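Protein P47 (Clostridium botulinum, PDB 6EKT) is a TULIP-family protein of a botulinum neurotoxin gene cluster and may belong to a progenitor complex that protects the toxin in the host gut. Local coordinates at residues F53-I58 with F166-K171; K61-M66 with E90-V95. One frame throughout, in Å; residues are numbered along the deposited sequence.

Contact 1 of 2, residues F53-I58 with F166-K171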
ATOM      1  N   PHE A  53      -0.291  10.413 -35.873  1.00 43.32           N
ATOM      2  CA  PHE A  53       1.120  10.122 -36.088  1.00 41.37           C
ATOM      3  C   PHE A  53       1.379  10.113 -37.593  1.00 41.59           C
ATOM      4  O   PHE A  53       0.717   9.368 -38.338  1.00 40.71           O
ATOM      5  CB  PHE A  53       1.523   8.740 -35.505  1.00 38.54           C
ATOM      6  CG  PHE A  53       1.568   8.657 -33.983  1.00 37.94           C
ATOM      7  CD1 PHE A  53       1.386   9.779 -33.155  1.00 38.88           C
ATOM      8  CD2 PHE A  53       1.828   7.420 -33.374  1.00 35.94           C
ATOM      9  CE1 PHE A  53       1.454   9.656 -31.764  1.00 37.98           C
ATOM     10  CE2 PHE A  53       1.897   7.296 -31.989  1.00 36.49           C
ATOM     11  CZ  PHE A  53       1.706   8.412 -31.186  1.00 37.07           C
ATOM     12  N   LEU A  54       2.331  10.949 -38.016  1.00 42.35           N
ATOM     13  CA  LEU A  54       2.888  10.929 -39.377  1.00 43.55           C
ATOM     14  C   LEU A  54       4.362  10.531 -39.371  1.00 42.83           C
ATOM     15  O   LEU A  54       5.112  10.902 -38.464  1.00 42.79           O
ATOM     16  CB  LEU A  54       2.770  12.309 -40.051  1.00 45.95           C
ATOM     17  CG  LEU A  54       1.430  13.047 -40.121  1.00 48.55           C
ATOM     18  CD1 LEU A  54       1.624  14.539 -40.404  1.00 51.28           C
ATOM     19  CD2 LEU A  54       0.573  12.431 -41.210  1.00 49.43           C
ATOM     20  N   TYR A  55       4.764   9.800 -40.411  1.00 43.05           N
ATOM     21  CA  TYR A  55       6.161   9.478 -40.665  1.00 42.94           C
ATOM     22  C   TYR A  55       6.398   9.419 -42.177  1.00 43.07           C
ATOM     23  O   TYR A  55       5.601   8.837 -42.913  1.00 41.67           O
ATOM     24  CB  TYR A  55       6.569   8.157 -39.993  1.00 42.14           C
ATOM     25  CG  TYR A  55       7.936   7.668 -40.429  1.00 41.98           C
ATOM     26  CD1 TYR A  55       9.110   8.154 -39.819  1.00 42.49           C
ATOM     27  CD2 TYR A  55       8.063   6.751 -41.473  1.00 41.32           C
ATOM     28  CE1 TYR A  55      10.369   7.723 -40.241  1.00 41.88           C
ATOM     29  CE2 TYR A  55       9.313   6.320 -41.898  1.00 41.18           C
ATOM     30  CZ  TYR A  55      10.453   6.807 -41.278  1.00 41.63           C
ATOM     31  OH  TYR A  55      11.680   6.368 -41.706  1.00 42.61           O
ATOM     32  N   SER A  56       7.511  10.014 -42.608  1.00 45.16           N
ATOM     33  CA  SER A  56       7.921  10.051 -44.016  1.00 46.72           C
ATOM     34  C   SER A  56       9.396   9.749 -44.186  1.00 47.03           C
ATOM     35  O   SER A  56      10.211  10.048 -43.306  1.00 47.46           O
ATOM     36  CB  SER A  56       7.652  11.430 -44.605  1.00 49.54           C
ATOM     37  OG  SER A  56       6.302  11.540 -44.966  1.00 52.74           O
ATOM     38  N   ASN A  57       9.731   9.153 -45.327  1.00 47.30           N
ATOM     39  CA  ASN A  57      11.112   8.909 -45.705  1.00 48.48           C
ATOM     40  C   ASN A  57      11.167   8.989 -47.225  1.00 49.54           C
ATOM     41  O   ASN A  57      10.812   8.036 -47.927  1.00 48.61           O
ATOM     42  CB  ASN A  57      11.588   7.544 -45.190  1.00 47.81           C
ATOM     43  CG  ASN A  57      13.087   7.330 -45.368  1.00 48.55           C
ATOM     44  OD1 ASN A  57      13.685   7.700 -46.385  1.00 49.08           O
ATOM     45  ND2 ASN A  57      13.698   6.705 -44.376  1.00 49.03           N
ATOM     46  N   ILE A  58      11.597  10.149 -47.716  1.00 52.03           N
ATOM     47  CA  ILE A  58      11.558  10.440 -49.144  1.00 52.98           C
ATOM     48  C   ILE A  58      12.572   9.613 -49.946  1.00 51.83           C
ATOM     49  O   ILE A  58      12.247   9.146 -51.038  1.00 50.29           O
ATOM     50  CB  ILE A  58      11.638  11.957 -49.463  1.00 56.46           C
ATOM     51  CG1 ILE A  58      12.891  12.603 -48.852  1.00 57.10           C
ATOM     52  CG2 ILE A  58      10.364  12.674 -49.007  1.00 57.46           C
ATOM     53  CD1 ILE A  58      13.423  13.747 -49.692  1.00 59.84           C
ATOM     54  N   PHE A 166       5.521   5.631 -34.295  1.00 34.44           N
ATOM     55  CA  PHE A 166       5.476   5.761 -32.827  1.00 35.38           C
ATOM     56  C   PHE A 166       6.716   6.451 -32.271  1.00 36.45           C
ATOM     57  O   PHE A 166       6.594   7.463 -31.574  1.00 37.73           O
ATOM     58  CB  PHE A 166       5.216   4.406 -32.137  1.00 33.87           C
ATOM     59  CG  PHE A 166       3.756   4.068 -32.010  1.00 33.89           C
ATOM     60  CD1 PHE A 166       2.952   3.911 -33.142  1.00 34.46           C
ATOM     61  CD2 PHE A 166       3.171   3.909 -30.751  1.00 33.73           C
ATOM     62  CE1 PHE A 166       1.596   3.611 -33.029  1.00 34.89           C
ATOM     63  CE2 PHE A 166       1.814   3.621 -30.627  1.00 33.92           C
ATOM     64  CZ  PHE A 166       1.029   3.462 -31.766  1.00 35.07           C
ATOM     65  N   ILE A 167       7.897   5.941 -32.616  1.00 36.94           N
ATOM     66  CA  ILE A 167       9.151   6.504 -32.107  1.00 38.71           C
ATOM     67  C   ILE A 167       9.300   7.973 -32.527  1.00 40.81           C
ATOM     68  O   ILE A 167       9.607   8.826 -31.681  1.00 40.77           O
ATOM     69  CB  ILE A 167      10.390   5.643 -32.449  1.00 38.95           C
ATOM     70  CG1 ILE A 167      10.353   4.340 -31.635  1.00 38.19           C
ATOM     71  CG2 ILE A 167      11.694   6.401 -32.176  1.00 39.64           C
ATOM     72  CD1 ILE A 167      11.133   3.196 -32.249  1.00 38.33           C
ATOM     73  N   GLN A 168       9.025   8.283 -33.794  1.00 41.54           N
ATOM     74  CA  GLN A 168       9.158   9.665 -34.248  1.00 45.08           C
ATOM     75  C   GLN A 168       8.167  10.635 -33.577  1.00 45.22           C
ATOM     76  O   GLN A 168       8.465  11.819 -33.450  1.00 48.26           O
ATOM     77  CB  GLN A 168       9.111   9.767 -35.779  1.00 47.53           C
ATOM     78  CG  GLN A 168       9.717  11.060 -36.308  1.00 52.07           C
ATOM     79  CD  GLN A 168       9.269  11.354 -37.708  1.00 55.06           C
ATOM     80  OE1 GLN A 168       8.132  11.764 -37.930  1.00 58.60           O
ATOM     81  NE2 GLN A 168      10.156  11.142 -38.671  1.00 56.92           N
ATOM     82  N   ASN A 169       7.022  10.128 -33.120  1.00 43.58           N
ATOM     83  CA  ASN A 169       5.971  10.954 -32.512  1.00 44.80           C
ATOM     84  C   ASN A 169       5.875  10.800 -30.988  1.00 44.52           C
ATOM     85  O   ASN A 169       4.854  11.145 -30.379  1.00 44.53           O
ATOM     86  CB  ASN A 169       4.624  10.621 -33.133  1.00 43.97           C
ATOM     87  CG  ASN A 169       4.472  11.166 -34.529  1.00 45.33           C
ATOM     88  OD1 ASN A 169       4.090  12.321 -34.716  1.00 46.87           O
ATOM     89  ND2 ASN A 169       4.761  10.334 -35.522  1.00 43.93           N
ATOM     90  N   GLU A 170       6.951  10.301 -30.390  1.00 44.65           N
ATOM     91  CA  GLU A 170       7.032  10.033 -28.958  1.00 46.88           C
ATOM     92  C   GLU A 170       6.657  11.266 -28.083  1.00 47.60           C
ATOM     93  O   GLU A 170       5.909  11.125 -27.126  1.00 45.76           O
ATOM     94  CB  GLU A 170       8.410   9.424 -28.643  1.00 48.39           C
ATOM     95  CG  GLU A 170       8.955   9.599 -27.240  1.00 54.00           C
ATOM     96  CD  GLU A 170       9.932  10.753 -27.133  1.00 57.54           C
ATOM     97  OE1 GLU A 170      10.828  10.861 -28.002  1.00 60.37           O
ATOM     98  OE2 GLU A 170       9.811  11.541 -26.171  1.00 59.90           O
ATOM     99  N   LYS A 171       7.111  12.460 -28.469  1.00 48.94           N
ATOM    100  CA  LYS A 171       6.807  13.697 -27.723  1.00 51.48           C
ATOM    101  C   LYS A 171       5.321  14.039 -27.613  1.00 50.76           C
ATOM    102  O   LYS A 171       4.920  14.787 -26.730  1.00 51.31           O
ATOM    103  CB  LYS A 171       7.585  14.894 -28.295  1.00 55.64           C
ATOM    104  CG  LYS A 171       9.103  14.759 -28.202  1.00 57.72           C
ATOM    105  CD  LYS A 171       9.640  15.027 -26.795  1.00 60.20           C
ATOM    106  CE  LYS A 171      11.110  14.638 -26.669  1.00 60.62           C
ATOM    107  NZ  LYS A 171      12.010  15.410 -27.577  1.00 61.04           N
TER
HETATM  108  O   HOH W   1       3.314  13.296 -36.849  1.00 37.80           O

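Contact 2 of 2, residues K61-M66 with E90-V95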
ATOM      1  N   LYS A  61      11.111   6.169 -50.154  1.00 48.70           N
ATOM      2  CA  LYS A  61       9.745   6.287 -50.719  1.00 48.46           C
ATOM      3  C   LYS A  61       8.677   5.595 -49.871  1.00 46.21           C
ATOM      4  O   LYS A  61       7.987   4.678 -50.338  1.00 44.86           O
ATOM      5  CB  LYS A  61       9.694   5.790 -52.178  1.00 50.80           C
ATOM      6  CG  LYS A  61      10.329   6.739 -53.190  1.00 53.21           C
ATOM      7  CD  LYS A  61       9.932   6.402 -54.630  1.00 55.88           C
ATOM      8  CE  LYS A  61      10.633   5.149 -55.157  1.00 55.69           C
ATOM      9  NZ  LYS A  61      10.454   4.961 -56.626  1.00 57.34           N
ATOM     10  N   GLN A  62       8.586   6.023 -48.614  1.00 44.29           N
ATOM     11  CA  GLN A  62       7.662   5.433 -47.638  1.00 42.57           C
ATOM     12  C   GLN A  62       6.987   6.528 -46.831  1.00 41.94           C
ATOM     13  O   GLN A  62       7.629   7.511 -46.439  1.00 41.99           O
ATOM     14  CB  GLN A  62       8.384   4.466 -46.687  1.00 41.38           C
ATOM     15  CG  GLN A  62       8.757   3.123 -47.315  1.00 41.59           C
ATOM     16  CD  GLN A  62       9.365   2.115 -46.336  1.00 41.11           C
ATOM     17  OE1 GLN A  62       9.577   2.405 -45.155  1.00 41.21           O
ATOM     18  NE2 GLN A  62       9.637   0.910 -46.837  1.00 41.30           N
ATOM     19  N   GLU A  63       5.689   6.355 -46.603  1.00 40.98           N
ATOM     20  CA  GLU A  63       4.934   7.234 -45.707  1.00 42.04           C
ATOM     21  C   GLU A  63       3.808   6.505 -44.971  1.00 40.48           C
ATOM     22  O   GLU A  63       3.298   5.487 -45.441  1.00 39.71           O
ATOM     23  CB  GLU A  63       4.408   8.470 -46.455  1.00 44.33           C
ATOM     24  CG  GLU A  63       3.333   8.172 -47.482  1.00 46.76           C
ATOM     25  CD  GLU A  63       3.136   9.298 -48.484  1.00 48.84           C
ATOM     26  OE1 GLU A  63       2.577  10.356 -48.123  1.00 51.76           O
ATOM     27  OE2 GLU A  63       3.527   9.106 -49.644  1.00 50.61           O
ATOM     28  N   ILE A  64       3.439   7.039 -43.808  1.00 40.43           N
ATOM     29  CA  ILE A  64       2.356   6.497 -42.992  1.00 39.23           C
ATOM     30  C   ILE A  64       1.649   7.632 -42.236  1.00 39.29           C
ATOM     31  O   ILE A  64       2.296   8.582 -41.781  1.00 39.74           O
ATOM     32  CB  ILE A  64       2.842   5.371 -42.033  1.00 38.01           C
ATOM     33  CG1 ILE A  64       1.664   4.787 -41.229  1.00 38.02           C
ATOM     34  CG2 ILE A  64       3.989   5.842 -41.142  1.00 37.16           C
ATOM     35  CD1 ILE A  64       1.965   3.488 -40.501  1.00 37.19           C
ATOM     36  N   LYS A  65       0.325   7.528 -42.145  1.00 38.98           N
ATOM     37  CA  LYS A  65      -0.497   8.459 -41.382  1.00 40.79           C
ATOM     38  C   LYS A  65      -1.503   7.653 -40.576  1.00 40.58           C
ATOM     39  O   LYS A  65      -2.183   6.784 -41.141  1.00 40.28           O
ATOM     40  CB  LYS A  65      -1.242   9.425 -42.326  1.00 42.67           C
ATOM     41  CG  LYS A  65      -2.254  10.331 -41.636  1.00 44.99           C
ATOM     42  CD  LYS A  65      -2.816  11.342 -42.622  1.00 46.93           C
ATOM     43  CE  LYS A  65      -3.845  12.227 -41.955  1.00 49.37           C
ATOM     44  NZ  LYS A  65      -4.391  13.142 -42.999  1.00 51.06           N
ATOM     45  N   MET A  66      -1.593   7.951 -39.271  1.00 41.50           N
ATOM     46  CA  MET A  66      -2.525   7.281 -38.354  1.00 41.50           C
ATOM     47  C   MET A  66      -3.249   8.285 -37.475  1.00 42.94           C
ATOM     48  O   MET A  66      -2.619   9.002 -36.685  1.00 43.85           O
ATOM     49  CB  MET A  66      -1.795   6.252 -37.472  1.00 39.86           C
ATOM     50  CG  MET A  66      -1.238   5.039 -38.204  1.00 39.46           C
ATOM     51  SD  MET A  66      -0.354   3.832 -37.188  1.00 38.50           S
ATOM     52  CE  MET A  66       1.136   4.710 -36.730  1.00 38.54           C
ATOM     53  N   GLU A  90      -8.811   6.511 -39.209  1.00 50.34           N
ATOM     54  CA  GLU A  90      -8.468   6.880 -40.588  1.00 51.00           C
ATOM     55  C   GLU A  90      -6.954   7.002 -40.775  1.00 48.56           C
ATOM     56  O   GLU A  90      -6.204   7.285 -39.832  1.00 46.08           O
ATOM     57  CB  GLU A  90      -9.181   8.171 -41.040  1.00 53.56           C
ATOM     58  CG  GLU A  90      -8.740   9.427 -40.309  1.00 55.17           C
ATOM     59  CD  GLU A  90      -9.184  10.702 -40.988  1.00 58.54           C
ATOM     60  OE1 GLU A  90      -8.670  11.023 -42.080  1.00 60.16           O
ATOM     61  OE2 GLU A  90     -10.045  11.392 -40.428  1.00 60.96           O
ATOM     62  N   GLY A  91      -6.529   6.807 -42.014  1.00 47.59           N
ATOM     63  CA  GLY A  91      -5.121   6.847 -42.350  1.00 46.17           C
ATOM     64  C   GLY A  91      -4.750   5.869 -43.443  1.00 44.19           C
ATOM     65  O   GLY A  91      -5.609   5.179 -44.006  1.00 44.27           O
ATOM     66  N   TYR A  92      -3.451   5.800 -43.711  1.00 42.98           N
ATOM     67  CA  TYR A  92      -2.909   4.996 -44.798  1.00 43.16           C
ATOM     68  C   TYR A  92      -1.406   4.785 -44.613  1.00 41.62           C
ATOM     69  O   TYR A  92      -0.750   5.484 -43.833  1.00 40.96           O
ATOM     70  CB  TYR A  92      -3.181   5.699 -46.154  1.00 44.80           C
ATOM     71  CG  TYR A  92      -2.348   6.944 -46.367  1.00 45.83           C
ATOM     72  CD1 TYR A  92      -2.759   8.179 -45.856  1.00 47.26           C
ATOM     73  CD2 TYR A  92      -1.129   6.881 -47.068  1.00 46.33           C
ATOM     74  CE1 TYR A  92      -1.988   9.322 -46.029  1.00 48.91           C
ATOM     75  CE2 TYR A  92      -0.349   8.019 -47.253  1.00 47.80           C
ATOM     76  CZ  TYR A  92      -0.783   9.230 -46.726  1.00 49.30           C
ATOM     77  OH  TYR A  92      -0.021  10.356 -46.899  1.00 51.83           O
ATOM     78  N   PHE A  93      -0.860   3.823 -45.345  1.00 41.62           N
ATOM     79  CA  PHE A  93       0.570   3.832 -45.614  1.00 40.91           C
ATOM     80  C   PHE A  93       0.839   3.585 -47.096  1.00 41.56           C
ATOM     81  O   PHE A  93       0.004   2.999 -47.791  1.00 41.10           O
ATOM     82  CB  PHE A  93       1.356   2.894 -44.688  1.00 38.56           C
ATOM     83  CG  PHE A  93       1.175   1.429 -44.974  1.00 38.02           C
ATOM     84  CD1 PHE A  93       0.131   0.710 -44.388  1.00 38.00           C
ATOM     85  CD2 PHE A  93       2.085   0.744 -45.790  1.00 37.47           C
ATOM     86  CE1 PHE A  93      -0.019  -0.658 -44.628  1.00 37.56           C
ATOM     87  CE2 PHE A  93       1.939  -0.622 -46.033  1.00 36.99           C
ATOM     88  CZ  PHE A  93       0.889  -1.322 -45.449  1.00 36.95           C
ATOM     89  N   LYS A  94       1.978   4.079 -47.542  1.00 42.70           N
ATOM     90  CA  LYS A  94       2.408   3.995 -48.920  1.00 44.82           C
ATOM     91  C   LYS A  94       3.817   3.492 -49.022  1.00 44.40           C
ATOM     92  O   LYS A  94       4.688   4.001 -48.370  1.00 43.91           O
ATOM     93  CB  LYS A  94       2.349   5.386 -49.539  1.00 47.28           C
ATOM     94  CG  LYS A  94       2.477   5.438 -51.053  1.00 49.54           C
ATOM     95  CD  LYS A  94       1.949   6.758 -51.605  1.00 51.41           C
ATOM     96  CE  LYS A  94       2.189   6.871 -53.106  1.00 53.52           C
ATOM     97  NZ  LYS A  94       2.013   8.265 -53.615  1.00 54.94           N
ATOM     98  N   VAL A  95       4.031   2.507 -49.882  1.00 45.23           N
ATOM     99  CA  VAL A  95       5.338   1.938 -50.069  1.00 46.92           C
ATOM    100  C   VAL A  95       5.878   1.964 -51.507  1.00 50.72           C
ATOM    101  O   VAL A  95       6.552   2.884 -51.868  1.00 52.89           O
ATOM    102  CB  VAL A  95       5.456   0.501 -49.450  1.00 45.37           C
ATOM    103  CG1 VAL A  95       6.870  -0.035 -49.547  1.00 44.29           C
ATOM    104  CG2 VAL A  95       5.130   0.539 -47.976  1.00 43.98           C
TER

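Contact 1 of 2, residues F53-I58 with F166-K171
Phe53 and Asn169 both place CG beside the backbone N and anti to the carbonyl carbon (chi1 -71° and -74°), which lays the Asn169 side chain along the Phe53 ring, the two running antiparallel and the amide plane nearly parallel to the ring (8°). Asn169 CB comes over one face of the Phe53 ring, displaced toward its rim, in a CH-pi contact 3.7 Å from the ring centroid. The ring turns its edge on Phe166: an edge-to-face pair, T-shaped, with centroids 4.9 Å apart and Phe53 CE2 standing over the middle of the Phe166 face. Beyond the rings the Asn169 amide grips the strand backbone. Its ND2 donates to Leu54 O at 3.0 Å, nearly in the amide's own plane but from above the carbonyl plane, and also to Ala165 O. OD1 accepts from Gln172 NE2 and from a water, which in turn accepts from Leu54 N at 2.8 Å. With both ends of the amide engaged, its rotation is well fixed. Asn169 is the first residue past the helix to leave helical angles, and its shared ND2 ties the helix end to the strand. Toward solvent, where Gln168 is exposed and Tyr55 partly so, the Gln168 side chain lies obliquely across the Tyr55 ring. Strand 52-57 is outermost in its four-stranded antiparallel sheet, next to strand 62-68, and its packing on helix 152-168 is consistent with the TULIP-like build of sheet wrapped round a long helix: Ala165 meets Phe53 and Leu161 meets Tyr55, while Phe166 reaches on to Met66 and to Ile139 of strand 124-141.

Contact 2 of 2, residues K61-M66 with E90-V95
Ile64 and Phe93 face each other as a non-hydrogen-bonded pair of an antiparallel beta ladder, in which strands 62-66 and 91-94 run at 170° to one another. On this buried face their CB atoms lie 3.9 Å apart; Leu161 of helix 152-168 packs on Ile64, and Phe158 of the same helix on Phe93. Met66 falls opposite Gly91, whose CA approaches Lys65 O to 3.2 Å in a CA-H...O contact. Two hydrogen-bonded pairs lock the backbones, Glu63 with Lys94 and Lys65 with Tyr92, the shortest links being Lys94 N to Glu63 O and Lys65 N to Tyr92 O, both 2.9 Å. The other face, with Glu63, Lys65, Tyr92 and Lys94, is the solvent side, its four residues partly exposed. Lys65 passes the Tyr92 ring, with Lys65 CB 3.8 Å from Tyr92 CE1. Glu63 and Lys94 run alongside each other, yet Glu63 OE2 stays 4.3 Å from Lys94 NZ, beyond a salt bridge, and lies against Lys94 CD instead. Glu63 CG stands between the backbone N and carbonyl carbon (chi1 68°), as does Tyr92 CG (chi1 71°), and this swings the two ends together across the strands: Tyr92 OH donates to Glu63 OE1 at 2.9 Å, meeting it from above the carboxylate plane.

Overall arrangement
Both contacts involve the four-stranded sheet near one end of the elongated chain, with contact 2 nested inside the loop that contact 1 closes. Their centres lie 11 Å apart, and strands 52-57 and 62-68 join them directly: Phe53 N lies 2.8 Å from Met66 O, a probable hydrogen bond. Contact 2 is pairing inside the sheet, built on regular backbone bonds, with an apolar face under helix 152-168 and a partly exposed polar outer face. Contact 1 joins the outermost strand to the end of that helix, where a buried aromatic pair and one side-chain amide do the work; in contact 2 the Phe93 ring instead turns away from strand 62-66 toward the helix.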